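PDB 6JSA: hypothetical membrane protein from Corynebacterium glutamicum, which binds heme through the C-terminal HtaA domain described here and probably passes it along the corynebacterial heme-uptake machinery. Local coordinates for residues S17-I22 with V36-Q41; D97-D102 with S107-R112; S141-F146 with Y150-Q155. All blocks are in the same frame, centred on the assembly; numbering follows the deposited sequence.

Contact 1 of 3, residues S17-I22 with V36-Q41; sequences SFQNYI and VGFDNQ. With HEM (protoporphyrin IX containing Fe), chain B.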
loop_
_atom_site.group_PDB
_atom_site.type_symbol
_atom_site.label_atom_id
_atom_site.label_comp_id
_atom_site.label_asym_id
_atom_site.label_seq_id
_atom_site.Cartn_x
_atom_site.Cartn_y
_atom_site.Cartn_z
ATOM N N SER A 17 -4.420 1.727 -13.297
ATOM C CA SER A 17 -5.663 1.447 -14.005
ATOM C C SER A 17 -6.859 1.472 -13.060
ATOM O O SER A 17 -7.973 1.798 -13.481
ATOM C CB SER A 17 -5.561 0.126 -14.773
ATOM O OG SER A 17 -5.417 -0.975 -13.900
ATOM N N PHE A 18 -6.656 1.128 -11.784
ATOM C CA PHE A 18 -7.733 1.251 -10.804
ATOM C C PHE A 18 -8.100 2.711 -10.559
ATOM O O PHE A 18 -9.285 3.052 -10.503
ATOM C CB PHE A 18 -7.354 0.561 -9.493
ATOM C CG PHE A 18 -8.473 0.515 -8.490
ATOM C CD1 PHE A 18 -9.619 -0.219 -8.762
ATOM C CD2 PHE A 18 -8.382 1.194 -7.286
ATOM C CE1 PHE A 18 -10.657 -0.288 -7.852
ATOM C CE2 PHE A 18 -9.417 1.136 -6.361
ATOM C CZ PHE A 18 -10.561 0.392 -6.648
ATOM N N GLN A 19 -7.101 3.590 -10.422
ATOM C CA GLN A 19 -7.393 5.019 -10.296
ATOM C C GLN A 19 -8.218 5.507 -11.476
ATOM O O GLN A 19 -9.199 6.240 -11.305
ATOM C CB GLN A 19 -6.104 5.829 -10.260
ATOM C CG GLN A 19 -5.291 5.731 -8.996
ATOM C CD GLN A 19 -4.016 6.542 -9.118
ATOM O OE1 GLN A 19 -3.974 7.548 -9.826
ATOM N NE2 GLN A 19 -2.966 6.100 -8.447
ATOM N N ASN A 20 -7.807 5.137 -12.687
ATOM C CA ASN A 20 -8.478 5.648 -13.873
ATOM C C ASN A 20 -9.876 5.074 -13.998
ATOM O O ASN A 20 -10.781 5.762 -14.478
ATOM C CB ASN A 20 -7.628 5.360 -15.112
ATOM C CG ASN A 20 -6.285 6.067 -15.063
ATOM O OD1 ASN A 20 -6.127 7.066 -14.353
ATOM N ND2 ASN A 20 -5.316 5.566 -15.818
ATOM N N TYR A 21 -10.066 3.834 -13.550
ATOM C CA TYR A 21 -11.400 3.252 -13.485
ATOM C C TYR A 21 -12.268 3.994 -12.473
ATOM O O TYR A 21 -13.405 4.379 -12.774
ATOM C CB TYR A 21 -11.275 1.770 -13.134
ATOM C CG TYR A 21 -12.536 1.144 -12.608
ATOM C CD1 TYR A 21 -13.640 0.962 -13.433
ATOM C CD2 TYR A 21 -12.622 0.725 -11.288
ATOM C CE1 TYR A 21 -14.788 0.381 -12.949
ATOM C CE2 TYR A 21 -13.762 0.139 -10.796
ATOM C CZ TYR A 21 -14.843 -0.022 -11.632
ATOM O OH TYR A 21 -15.980 -0.582 -11.145
ATOM N N ILE A 22 -11.744 4.210 -11.263
ATOM C CA ILE A 22 -12.525 4.879 -10.222
ATOM C C ILE A 22 -13.001 6.247 -10.698
ATOM O O ILE A 22 -14.161 6.624 -10.498
ATOM C CB ILE A 22 -11.709 4.989 -8.923
ATOM C CG1 ILE A 22 -11.568 3.614 -8.265
ATOM C CG2 ILE A 22 -12.329 6.017 -7.985
ATOM C CD1 ILE A 22 -12.856 3.050 -7.696
ATOM N N VAL A 36 -3.033 11.296 4.012
ATOM C CA VAL A 36 -2.335 10.798 2.830
ATOM C C VAL A 36 -2.442 11.883 1.765
ATOM O O VAL A 36 -3.475 12.555 1.664
ATOM C CB VAL A 36 -2.999 9.485 2.329
ATOM C CG1 VAL A 36 -2.372 8.971 1.026
ATOM C CG2 VAL A 36 -2.971 8.429 3.417
ATOM N N GLY A 37 -1.373 12.083 0.992
ATOM C CA GLY A 37 -1.382 13.006 -0.122
ATOM C C GLY A 37 -1.463 12.295 -1.465
ATOM O O GLY A 37 -1.634 11.076 -1.555
ATOM N N PHE A 38 -1.313 13.078 -2.534
ATOM C CA PHE A 38 -1.428 12.535 -3.888
ATOM C C PHE A 38 -0.643 13.401 -4.863
ATOM O O PHE A 38 -0.855 14.614 -4.927
ATOM C CB PHE A 38 -2.901 12.446 -4.318
ATOM C CG PHE A 38 -3.116 11.762 -5.643
ATOM C CD1 PHE A 38 -2.977 10.383 -5.768
ATOM C CD2 PHE A 38 -3.451 12.498 -6.767
ATOM C CE1 PHE A 38 -3.186 9.751 -7.000
ATOM C CE2 PHE A 38 -3.668 11.874 -7.992
ATOM C CZ PHE A 38 -3.521 10.505 -8.107
ATOM N N ASP A 39 0.244 12.774 -5.629
ATOM C CA ASP A 39 1.097 13.446 -6.600
ATOM C C ASP A 39 1.699 12.369 -7.491
ATOM O O ASP A 39 1.914 11.240 -7.038
ATOM C CB ASP A 39 2.224 14.208 -5.886
ATOM C CG ASP A 39 2.795 15.336 -6.719
ATOM O OD1 ASP A 39 2.063 15.888 -7.564
ATOM O OD2 ASP A 39 3.981 15.672 -6.515
ATOM N N ASN A 40 1.966 12.719 -8.753
ATOM C CA ASN A 40 2.543 11.763 -9.705
ATOM C C ASN A 40 1.695 10.497 -9.828
ATOM O O ASN A 40 2.223 9.404 -10.028
ATOM C CB ASN A 40 3.997 11.406 -9.343
ATOM C CG ASN A 40 4.690 10.591 -10.424
ATOM O OD1 ASN A 40 4.590 10.898 -11.608
ATOM N ND2 ASN A 40 5.380 9.530 -10.015
ATOM N N GLN A 41 0.374 10.619 -9.688
ATOM C CA GLN A 41 -0.521 9.462 -9.729
ATOM C C GLN A 41 -0.142 8.420 -8.677
ATOM O O GLN A 41 -0.342 7.216 -8.867
ATOM C CB GLN A 41 -0.642 8.869 -11.136
ATOM C CG GLN A 41 -1.169 9.881 -12.118
ATOM C CD GLN A 41 -1.173 9.355 -13.515
ATOM O OE1 GLN A 41 -0.186 9.478 -14.241
ATOM N NE2 GLN A 41 -2.293 8.769 -13.917
HETATM C CHA HEM B . -13.673 -2.940 -13.558
HETATM C CHB HEM B . -18.506 -2.890 -13.457
HETATM C CHC HEM B . -18.394 -2.890 -8.618
HETATM C CHD HEM B . -13.585 -3.333 -8.727
HETATM C C1A HEM B . -14.990 -2.891 -13.951
HETATM C C2A HEM B . -15.458 -2.778 -15.319
HETATM C C3A HEM B . -16.793 -2.763 -15.303
HETATM C C4A HEM B . -17.208 -2.885 -13.915
HETATM C CMA HEM B . -17.745 -2.642 -16.519
HETATM C CAA HEM B . -14.533 -2.633 -16.535
HETATM C CBA HEM B . -14.083 -1.167 -16.526
HETATM C CGA HEM B . -13.086 -0.875 -17.618
HETATM O O1A HEM B . -12.447 -1.821 -18.133
HETATM O O2A HEM B . -12.913 0.319 -17.962
HETATM C C1B HEM B . -18.904 -2.824 -12.141
HETATM C C2B HEM B . -20.255 -2.624 -11.662
HETATM C C3B HEM B . -20.228 -2.630 -10.319
HETATM C C4B HEM B . -18.848 -2.828 -9.919
HETATM C CMB HEM B . -21.461 -2.456 -12.601
HETATM C CAB HEM B . -21.367 -2.458 -9.287
HETATM C CBB HEM B . -22.640 -2.154 -9.570
HETATM C C1C HEM B . -17.085 -3.045 -8.217
HETATM C C2C HEM B . -16.645 -3.226 -6.850
HETATM C C3C HEM B . -15.313 -3.318 -6.864
HETATM C C4C HEM B . -14.872 -3.239 -8.249
HETATM C CMC HEM B . -17.564 -3.253 -5.610
HETATM C CAC HEM B . -14.422 -3.514 -5.615
HETATM C CBC HEM B . -13.266 -2.844 -5.482
HETATM C C1D HEM B . -13.204 -3.289 -10.045
HETATM C C2D HEM B . -11.847 -3.408 -10.520
HETATM C C3D HEM B . -11.864 -3.299 -11.847
HETATM C C4D HEM B . -13.236 -3.093 -12.262
HETATM C CMD HEM B . -10.619 -3.631 -9.622
HETATM C CAD HEM B . -10.642 -3.343 -12.789
HETATM C CBD HEM B . -10.198 -1.894 -13.031
HETATM C CGD HEM B . -8.940 -1.881 -13.861
HETATM O O1D HEM B . -9.033 -1.944 -15.113
HETATM O O2D HEM B . -7.835 -1.805 -13.268
HETATM N NA HEM B . -16.084 -2.955 -13.112
HETATM N NB HEM B . -18.066 -2.933 -11.049
HETATM N NC HEM B . -15.976 -3.064 -9.050
HETATM N ND HEM B . -14.036 -3.097 -11.134
HETATM FE FE HEM B . -16.027 -2.704 -11.067
HETATM O O HOH W 1 -4.733 8.469 -12.323
HETATM O O HOH W 2 -2.666 6.891 -16.155
#

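Contact 2 of 3, residues D97-D102 with S107-R112; sequences DVVSSD and STNYGR. With HEM (protoporphyrin IX containing Fe), chain B.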
loop_
_atom_site.group_PDB
_atom_site.type_symbol
_atom_site.label_atom_id
_atom_site.label_comp_id
_atom_site.label_asym_id
_atom_site.label_seq_id
_atom_site.Cartn_x
_atom_site.Cartn_y
_atom_site.Cartn_z
ATOM N N ASP A 97 -4.721 -2.249 6.706
ATOM C CA ASP A 97 -6.074 -2.522 7.175
ATOM C C ASP A 97 -7.029 -2.246 6.022
ATOM O O ASP A 97 -7.002 -1.157 5.439
ATOM C CB ASP A 97 -6.441 -1.588 8.329
ATOM C CG ASP A 97 -5.452 -1.643 9.482
ATOM O OD1 ASP A 97 -4.724 -2.650 9.607
ATOM O OD2 ASP A 97 -5.417 -0.671 10.271
ATOM N N VAL A 98 -7.860 -3.226 5.671
ATOM C CA VAL A 98 -8.689 -3.130 4.471
ATOM C C VAL A 98 -10.134 -3.484 4.789
ATOM O O VAL A 98 -10.406 -4.535 5.378
ATOM C CB VAL A 98 -8.167 -4.035 3.338
ATOM C CG1 VAL A 98 -9.062 -3.911 2.092
ATOM C CG2 VAL A 98 -6.725 -3.691 3.006
ATOM N N VAL A 99 -11.056 -2.618 4.362
ATOM C CA VAL A 99 -12.494 -2.888 4.368
ATOM C C VAL A 99 -12.999 -2.634 2.955
ATOM O O VAL A 99 -12.691 -1.592 2.370
ATOM C CB VAL A 99 -13.244 -1.973 5.357
ATOM C CG1 VAL A 99 -14.732 -2.304 5.368
ATOM C CG2 VAL A 99 -12.636 -2.070 6.748
ATOM N N SER A 100 -13.746 -3.582 2.389
ATOM C CA SER A 100 -14.190 -3.393 1.015
ATOM C C SER A 100 -15.528 -4.075 0.802
ATOM O O SER A 100 -15.880 -5.022 1.504
ATOM C CB SER A 100 -13.170 -3.951 0.023
ATOM O OG SER A 100 -13.364 -3.406 -1.257
ATOM N N SER A 101 -16.258 -3.599 -0.203
ATOM C CA SER A 101 -17.554 -4.152 -0.573
ATOM C C SER A 101 -17.481 -4.941 -1.876
ATOM O O SER A 101 -16.658 -4.656 -2.748
ATOM C CB SER A 101 -18.585 -3.037 -0.729
ATOM O OG SER A 101 -18.942 -2.511 0.535
ATOM N N ASP A 102 -18.365 -5.933 -2.004
ATOM C CA ASP A 102 -18.537 -6.680 -3.244
ATOM C C ASP A 102 -19.567 -5.976 -4.134
ATOM O O ASP A 102 -20.075 -4.903 -3.802
ATOM C CB ASP A 102 -18.867 -8.146 -2.945
ATOM C CG ASP A 102 -20.221 -8.336 -2.264
ATOM O OD1 ASP A 102 -21.066 -7.412 -2.275
ATOM O OD2 ASP A 102 -20.443 -9.435 -1.708
ATOM N N SER A 107 -20.178 -5.369 2.609
ATOM C CA SER A 107 -18.843 -5.038 3.086
ATOM C C SER A 107 -18.229 -6.185 3.880
ATOM O O SER A 107 -18.919 -6.930 4.581
ATOM C CB SER A 107 -18.857 -3.767 3.939
ATOM O OG SER A 107 -19.786 -3.841 5.002
ATOM N N THR A 108 -16.908 -6.302 3.764
ATOM C CA THR A 108 -16.110 -7.228 4.551
ATOM C C THR A 108 -14.960 -6.444 5.157
ATOM O O THR A 108 -14.263 -5.710 4.448
ATOM C CB THR A 108 -15.563 -8.355 3.671
ATOM O OG1 THR A 108 -16.660 -9.088 3.110
ATOM C CG2 THR A 108 -14.685 -9.292 4.486
ATOM N N ASN A 109 -14.777 -6.582 6.464
ATOM C CA ASN A 109 -13.587 -6.064 7.126
ATOM C C ASN A 109 -12.537 -7.166 7.084
ATOM O O ASN A 109 -12.665 -8.177 7.781
ATOM C CB ASN A 109 -13.912 -5.665 8.562
ATOM C CG ASN A 109 -12.786 -4.878 9.214
ATOM O OD1 ASN A 109 -11.649 -4.876 8.726
ATOM N ND2 ASN A 109 -13.094 -4.204 10.326
ATOM N N TYR A 110 -11.518 -6.985 6.241
ATOM C CA TYR A 110 -10.431 -7.950 6.131
ATOM C C TYR A 110 -9.434 -7.826 7.267
ATOM O O TYR A 110 -8.533 -8.667 7.379
ATOM C CB TYR A 110 -9.726 -7.811 4.772
ATOM C CG TYR A 110 -10.642 -8.184 3.636
ATOM C CD1 TYR A 110 -11.477 -7.240 3.054
ATOM C CD2 TYR A 110 -10.703 -9.497 3.173
ATOM C CE1 TYR A 110 -12.342 -7.592 2.038
ATOM C CE2 TYR A 110 -11.557 -9.859 2.155
ATOM C CZ TYR A 110 -12.380 -8.903 1.592
ATOM O OH TYR A 110 -13.246 -9.252 0.585
ATOM N N GLY A 111 -9.588 -6.810 8.112
ATOM C CA GLY A 111 -8.646 -6.571 9.172
ATOM C C GLY A 111 -7.302 -6.128 8.614
ATOM O O GLY A 111 -7.179 -5.624 7.492
ATOM N N ARG A 112 -6.276 -6.342 9.425
ATOM C CA ARG A 112 -4.913 -6.060 9.013
ATOM C C ARG A 112 -4.393 -7.266 8.244
ATOM O O ARG A 112 -4.354 -8.379 8.780
ATOM C CB ARG A 112 -4.041 -5.769 10.231
ATOM C CG ARG A 112 -2.682 -5.247 9.853
ATOM C CD ARG A 112 -2.081 -4.366 10.935
ATOM N NE ARG A 112 -0.851 -3.750 10.449
ATOM C CZ ARG A 112 -0.815 -2.667 9.676
ATOM N NH1 ARG A 112 -1.943 -2.065 9.308
ATOM N NH2 ARG A 112 0.345 -2.189 9.256
HETATM C CHA HEM B . -13.673 -2.940 -13.558
HETATM C CHB HEM B . -18.506 -2.890 -13.457
HETATM C CHC HEM B . -18.394 -2.890 -8.618
HETATM C CHD HEM B . -13.585 -3.333 -8.727
HETATM C C1A HEM B . -14.990 -2.891 -13.951
HETATM C C2A HEM B . -15.458 -2.778 -15.319
HETATM C C3A HEM B . -16.793 -2.763 -15.303
HETATM C C4A HEM B . -17.208 -2.885 -13.915
HETATM C CMA HEM B . -17.745 -2.642 -16.519
HETATM C CAA HEM B . -14.533 -2.633 -16.535
HETATM C CBA HEM B . -14.083 -1.167 -16.526
HETATM C CGA HEM B . -13.086 -0.875 -17.618
HETATM O O1A HEM B . -12.447 -1.821 -18.133
HETATM O O2A HEM B . -12.913 0.319 -17.962
HETATM C C1B HEM B . -18.904 -2.824 -12.141
HETATM C C2B HEM B . -20.255 -2.624 -11.662
HETATM C C3B HEM B . -20.228 -2.630 -10.319
HETATM C C4B HEM B . -18.848 -2.828 -9.919
HETATM C CMB HEM B . -21.461 -2.456 -12.601
HETATM C CAB HEM B . -21.367 -2.458 -9.287
HETATM C CBB HEM B . -22.640 -2.154 -9.570
HETATM C C1C HEM B . -17.085 -3.045 -8.217
HETATM C C2C HEM B . -16.645 -3.226 -6.850
HETATM C C3C HEM B . -15.313 -3.318 -6.864
HETATM C C4C HEM B . -14.872 -3.239 -8.249
HETATM C CMC HEM B . -17.564 -3.253 -5.610
HETATM C CAC HEM B . -14.422 -3.514 -5.615
HETATM C CBC HEM B . -13.266 -2.844 -5.482
HETATM C C1D HEM B . -13.204 -3.289 -10.045
HETATM C C2D HEM B . -11.847 -3.408 -10.520
HETATM C C3D HEM B . -11.864 -3.299 -11.847
HETATM C C4D HEM B . -13.236 -3.093 -12.262
HETATM C CMD HEM B . -10.619 -3.631 -9.622
HETATM C CAD HEM B . -10.642 -3.343 -12.789
HETATM C CBD HEM B . -10.198 -1.894 -13.031
HETATM C CGD HEM B . -8.940 -1.881 -13.861
HETATM O O1D HEM B . -9.033 -1.944 -15.113
HETATM O O2D HEM B . -7.835 -1.805 -13.268
HETATM N NA HEM B . -16.084 -2.955 -13.112
HETATM N NB HEM B . -18.066 -2.933 -11.049
HETATM N NC HEM B . -15.976 -3.064 -9.050
HETATM N ND HEM B . -14.036 -3.097 -11.134
HETATM FE FE HEM B . -16.027 -2.704 -11.067
HETATM O O HOH W 3 -14.953 -7.288 -0.397
HETATM O O HOH W 4 -17.398 -8.033 0.731
#

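Contact 3 of 3, residues S141-F146 with Y150-Q155; sequences SGSQAF and YTPGTQ. With HEM (protoporphyrin IX containing Fe), chain B.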
loop_
_atom_site.group_PDB
_atom_site.type_symbol
_atom_site.label_atom_id
_atom_site.label_comp_id
_atom_site.label_asym_id
_atom_site.label_seq_id
_atom_site.Cartn_x
_atom_site.Cartn_y
_atom_site.Cartn_z
ATOM N N SER A 141 -6.279 -12.180 -0.111
ATOM C CA SER A 141 -7.200 -11.238 0.519
ATOM C C SER A 141 -7.334 -9.969 -0.309
ATOM O O SER A 141 -8.429 -9.407 -0.417
ATOM C CB SER A 141 -6.741 -10.910 1.938
ATOM O OG SER A 141 -5.496 -10.244 1.914
ATOM N N GLY A 142 -6.235 -9.510 -0.914
ATOM C CA GLY A 142 -6.319 -8.340 -1.772
ATOM C C GLY A 142 -7.215 -8.569 -2.975
ATOM O O GLY A 142 -8.011 -7.703 -3.343
ATOM N N SER A 143 -7.104 -9.743 -3.599
ATOM C CA SER A 143 -7.976 -10.082 -4.719
ATOM C C SER A 143 -9.443 -10.050 -4.306
ATOM O O SER A 143 -10.293 -9.513 -5.034
ATOM C CB SER A 143 -7.586 -11.462 -5.242
ATOM O OG SER A 143 -8.451 -11.887 -6.274
ATOM N N GLN A 144 -9.762 -10.616 -3.140
ATOM C CA GLN A 144 -11.134 -10.559 -2.649
ATOM C C GLN A 144 -11.563 -9.127 -2.375
ATOM O O GLN A 144 -12.708 -8.755 -2.638
ATOM C CB GLN A 144 -11.274 -11.396 -1.382
ATOM C CG GLN A 144 -11.022 -12.871 -1.604
ATOM C CD GLN A 144 -11.066 -13.658 -0.315
ATOM O OE1 GLN A 144 -11.693 -13.238 0.661
ATOM N NE2 GLN A 144 -10.393 -14.802 -0.296
ATOM N N ALA A 145 -10.665 -8.311 -1.822
ATOM C CA ALA A 145 -11.026 -6.928 -1.530
ATOM C C ALA A 145 -11.309 -6.142 -2.800
ATOM O O ALA A 145 -12.105 -5.196 -2.778
ATOM C CB ALA A 145 -9.925 -6.258 -0.711
ATOM N N PHE A 146 -10.678 -6.514 -3.912
ATOM C CA PHE A 146 -10.996 -5.932 -5.207
ATOM C C PHE A 146 -12.151 -6.644 -5.904
ATOM O O PHE A 146 -12.278 -6.554 -7.134
ATOM C CB PHE A 146 -9.758 -5.893 -6.099
ATOM C CG PHE A 146 -8.790 -4.790 -5.766
ATOM C CD1 PHE A 146 -9.101 -3.472 -6.044
ATOM C CD2 PHE A 146 -7.543 -5.081 -5.218
ATOM C CE1 PHE A 146 -8.204 -2.462 -5.772
ATOM C CE2 PHE A 146 -6.630 -4.072 -4.946
ATOM C CZ PHE A 146 -6.969 -2.757 -5.221
ATOM N N TYR A 150 -9.387 -8.544 -9.984
ATOM C CA TYR A 150 -8.002 -8.927 -10.205
ATOM C C TYR A 150 -7.792 -10.279 -9.547
ATOM O O TYR A 150 -8.295 -10.520 -8.447
ATOM C CB TYR A 150 -7.023 -7.958 -9.536
ATOM C CG TYR A 150 -7.141 -6.497 -9.900
ATOM C CD1 TYR A 150 -7.254 -6.086 -11.220
ATOM C CD2 TYR A 150 -7.118 -5.522 -8.908
ATOM C CE1 TYR A 150 -7.354 -4.740 -11.546
ATOM C CE2 TYR A 150 -7.208 -4.179 -9.224
ATOM C CZ TYR A 150 -7.327 -3.790 -10.539
ATOM O OH TYR A 150 -7.431 -2.451 -10.842
ATOM N N THR A 151 -7.028 -11.149 -10.201
ATOM C CA THR A 151 -6.690 -12.450 -9.649
ATOM C C THR A 151 -5.497 -12.333 -8.703
ATOM O O THR A 151 -4.688 -11.404 -8.810
ATOM C CB THR A 151 -6.292 -13.390 -10.781
ATOM O OG1 THR A 151 -5.239 -12.779 -11.534
ATOM C CG2 THR A 151 -7.484 -13.710 -11.691
ATOM N N PRO A 152 -5.347 -13.285 -7.781
ATOM C CA PRO A 152 -4.127 -13.322 -6.965
ATOM C C PRO A 152 -2.890 -13.402 -7.851
ATOM O O PRO A 152 -2.849 -14.152 -8.829
ATOM C CB PRO A 152 -4.302 -14.594 -6.129
ATOM C CG PRO A 152 -5.792 -14.809 -6.067
ATOM C CD PRO A 152 -6.305 -14.348 -7.410
ATOM N N GLY A 153 -1.881 -12.604 -7.513
ATOM C CA GLY A 153 -0.672 -12.530 -8.302
ATOM C C GLY A 153 -0.647 -11.421 -9.327
ATOM O O GLY A 153 0.411 -11.165 -9.915
ATOM N N THR A 154 -1.769 -10.749 -9.557
ATOM C CA THR A 154 -1.781 -9.578 -10.424
ATOM C C THR A 154 -0.795 -8.542 -9.900
ATOM O O THR A 154 -0.685 -8.317 -8.690
ATOM C CB THR A 154 -3.196 -8.989 -10.454
ATOM O OG1 THR A 154 -4.071 -9.905 -11.121
ATOM C CG2 THR A 154 -3.252 -7.638 -11.186
ATOM N N GLN A 155 -0.059 -7.920 -10.817
ATOM C CA GLN A 155 0.881 -6.872 -10.445
ATOM C C GLN A 155 0.130 -5.563 -10.224
ATOM O O GLN A 155 -0.554 -5.069 -11.127
ATOM C CB GLN A 155 1.914 -6.690 -11.552
ATOM C CG GLN A 155 2.720 -7.938 -11.850
ATOM C CD GLN A 155 3.457 -8.466 -10.629
ATOM O OE1 GLN A 155 3.061 -9.472 -10.026
ATOM N NE2 GLN A 155 4.540 -7.798 -10.263
HETATM C CHA HEM B . -13.673 -2.940 -13.558
HETATM C CHB HEM B . -18.506 -2.890 -13.457
HETATM C CHC HEM B . -18.394 -2.890 -8.618
HETATM C CHD HEM B . -13.585 -3.333 -8.727
HETATM C C1A HEM B . -14.990 -2.891 -13.951
HETATM C C2A HEM B . -15.458 -2.778 -15.319
HETATM C C3A HEM B . -16.793 -2.763 -15.303
HETATM C C4A HEM B . -17.208 -2.885 -13.915
HETATM C CMA HEM B . -17.745 -2.642 -16.519
HETATM C CAA HEM B . -14.533 -2.633 -16.535
HETATM C CBA HEM B . -14.083 -1.167 -16.526
HETATM C CGA HEM B . -13.086 -0.875 -17.618
HETATM O O1A HEM B . -12.447 -1.821 -18.133
HETATM O O2A HEM B . -12.913 0.319 -17.962
HETATM C C1B HEM B . -18.904 -2.824 -12.141
HETATM C C2B HEM B . -20.255 -2.624 -11.662
HETATM C C3B HEM B . -20.228 -2.630 -10.319
HETATM C C4B HEM B . -18.848 -2.828 -9.919
HETATM C CMB HEM B . -21.461 -2.456 -12.601
HETATM C CAB HEM B . -21.367 -2.458 -9.287
HETATM C CBB HEM B . -22.640 -2.154 -9.570
HETATM C C1C HEM B . -17.085 -3.045 -8.217
HETATM C C2C HEM B . -16.645 -3.226 -6.850
HETATM C C3C HEM B . -15.313 -3.318 -6.864
HETATM C C4C HEM B . -14.872 -3.239 -8.249
HETATM C CMC HEM B . -17.564 -3.253 -5.610
HETATM C CAC HEM B . -14.422 -3.514 -5.615
HETATM C CBC HEM B . -13.266 -2.844 -5.482
HETATM C C1D HEM B . -13.204 -3.289 -10.045
HETATM C C2D HEM B . -11.847 -3.408 -10.520
HETATM C C3D HEM B . -11.864 -3.299 -11.847
HETATM C C4D HEM B . -13.236 -3.093 -12.262
HETATM C CMD HEM B . -10.619 -3.631 -9.622
HETATM C CAD HEM B . -10.642 -3.343 -12.789
HETATM C CBD HEM B . -10.198 -1.894 -13.031
HETATM C CGD HEM B . -8.940 -1.881 -13.861
HETATM O O1D HEM B . -9.033 -1.944 -15.113
HETATM O O2D HEM B . -7.835 -1.805 -13.268
HETATM N NA HEM B . -16.084 -2.955 -13.112
HETATM N NB HEM B . -18.066 -2.933 -11.049
HETATM N NC HEM B . -15.976 -3.064 -9.050
HETATM N ND HEM B . -14.036 -3.097 -11.134
HETATM FE FE HEM B . -16.027 -2.704 -11.067
#

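Contact 1 of 3, residues S17-I22 with V36-Q41
Gln19 of helix 16-23 meets Phe38 and Gln41 in a small, mainly polar contact between the helix and the chain at and just after strand 37-39, on the side of the helix opposite the heme. The Gln19 side chain runs out extended beyond CG (chi2 178°), which carries its amide across to the backbone of Gln41. There NE2 donates to Gln41 O at 2.9 Å, nearly straight at 168° but arriving from above the carbonyl plane. The second partner of NE2 is Gly13 O, so two carbonyls hold the amide in place. OE1 of Gln19 lies at the edge of the Phe38 ring, 3.5 Å from Phe38 CZ, with amide and ring planes 68° apart; Trp31 and Phe43 pack against the same ring. One water donates to Gln19 OE1 and Asn20 OD1 and accepts from Gln41 NE2; a second water accepts from Asn20 ND2 and Gln41 NE2, so two waters link the side-chain amides of Gln19, Asn20 and Gln41. From the other side of the helix, Tyr21 lays one ring face over the porphyrin and binds the iron through OH at 2.1 Å, the same OH being hydrogen-bonded to His72. Ser17 OG donates to heme propionate atom O2D at 2.6 Å. The helix thus carries the tyrosine axial ligand of the heme site, with its back held by the loop at Gln41.

Contact 2 of 3, residues D97-D102 with S107-R112
Asp97 and Arg112 close the open end of this strand pair with a salt bridge, Arg112 NH1 to Asp97 OD1 at 2.9 Å. The carboxylate lies beside the backbone N of Asp97 (chi1 -55°), and NH1 meets OD1 from above the carboxylate plane while OD1 stays in the guanidinium plane. Arg112 is extended from CG to NE, so its aliphatic part runs alongside OD1; Glu84 pairs with NH2, and Asn82 is hydrogen-bonded to both partners, by ND2 to Asp97 OD2 and by its backbone O to Arg112 NH1. Next along, Val99 CG2 rests 3.6 Å from Asn109 OD1. That oxygen accepts from Gly111 N at 2.9 Å, an Asx turn just before the chain turns a corner at Arg112; Gly111 has a positive phi, which favours glycine. The pair is an antiparallel beta hairpin, strand 91-101 with strand 107-111, and Ser100 and Thr108 form a hydrogen-bonded pair in it, with N to O bonds both ways. The Tyr110 ring has the Thr108 CG2 methyl over the centre of one face and touches Val98 CG1 through CD1 at 4.2 Å. Chi1 of -66° at Tyr110 puts the ring beside its own backbone N and against Ala145 of helix 140-145. Ser100 OG is hydrogen-bonded to Ala145 O. Near the turn, Ser101 O approaches heme methyl CMC to 3.3 Å.

Contact 3 of 3, residues S141-F146 with Y150-Q155
Tyr150 is gripped in three ways at once: its edge points into the face of Phe146, a heme methyl lies over one of its faces, and its hydroxyl holds a propionate. The two rings make an edge-to-face pair with centroids 5.0 Å apart and planes at 64°; Tyr150 CE2 stands over the centre of the Phe146 ring, and CD2 comes to 3.6 Å from Phe146 CG. Heme CMD sits over the Tyr150 face toward the rim, 3.4 Å from Tyr150 CZ, and also approaches Phe146 CD1. At the far end of the ring, Tyr150 OH donates to heme O2D at 2.5 Å, a short bond to a propionate oxygen that also accepts from Ser17 OG. The backbone of Tyr150 is fastened as well. Ser143 OG, turned away from its own backbone N (chi1 176°), donates to Tyr150 O at 2.6 Å in the carbonyl plane, while Pro152 CD packs 3.5 Å from the same OG. Thr151 to Thr154 form a type II beta turn with Pro152 and Gly153 at its two central positions; Thr151 O accepts from both N and OG1 of Thr154, and Gly153 has the positive phi expected there. Phe146, just past the end of helix 140-145, and Tyr150 of the following loop line the heme pocket as an aromatic wall, and Phe18 of helix 16-23 packs edge-to-face with Phe146 beside it.

In the fold
From the N terminus the three contacts follow one another in series, neither nesting nor crossing. Contact 1 closes the loop from helix 16-23 through strand 30-34 to strand 37-39. After several more strands, contact 2 closes the hairpin of strands 91-101 and 107-111. Contact 3 folds the loop after helix 140-145 back onto that helix, ahead of strand 159-165. Contacts 1 and 2 come no nearer than about 7 Å between nearest atoms, but contact 3 touches both: Phe18 meets Phe146 and Tyr150, and the hairpin packs on helix 140-145. All three touch the heme, so both helices and the hairpin converge on one pocket beside the antiparallel strands.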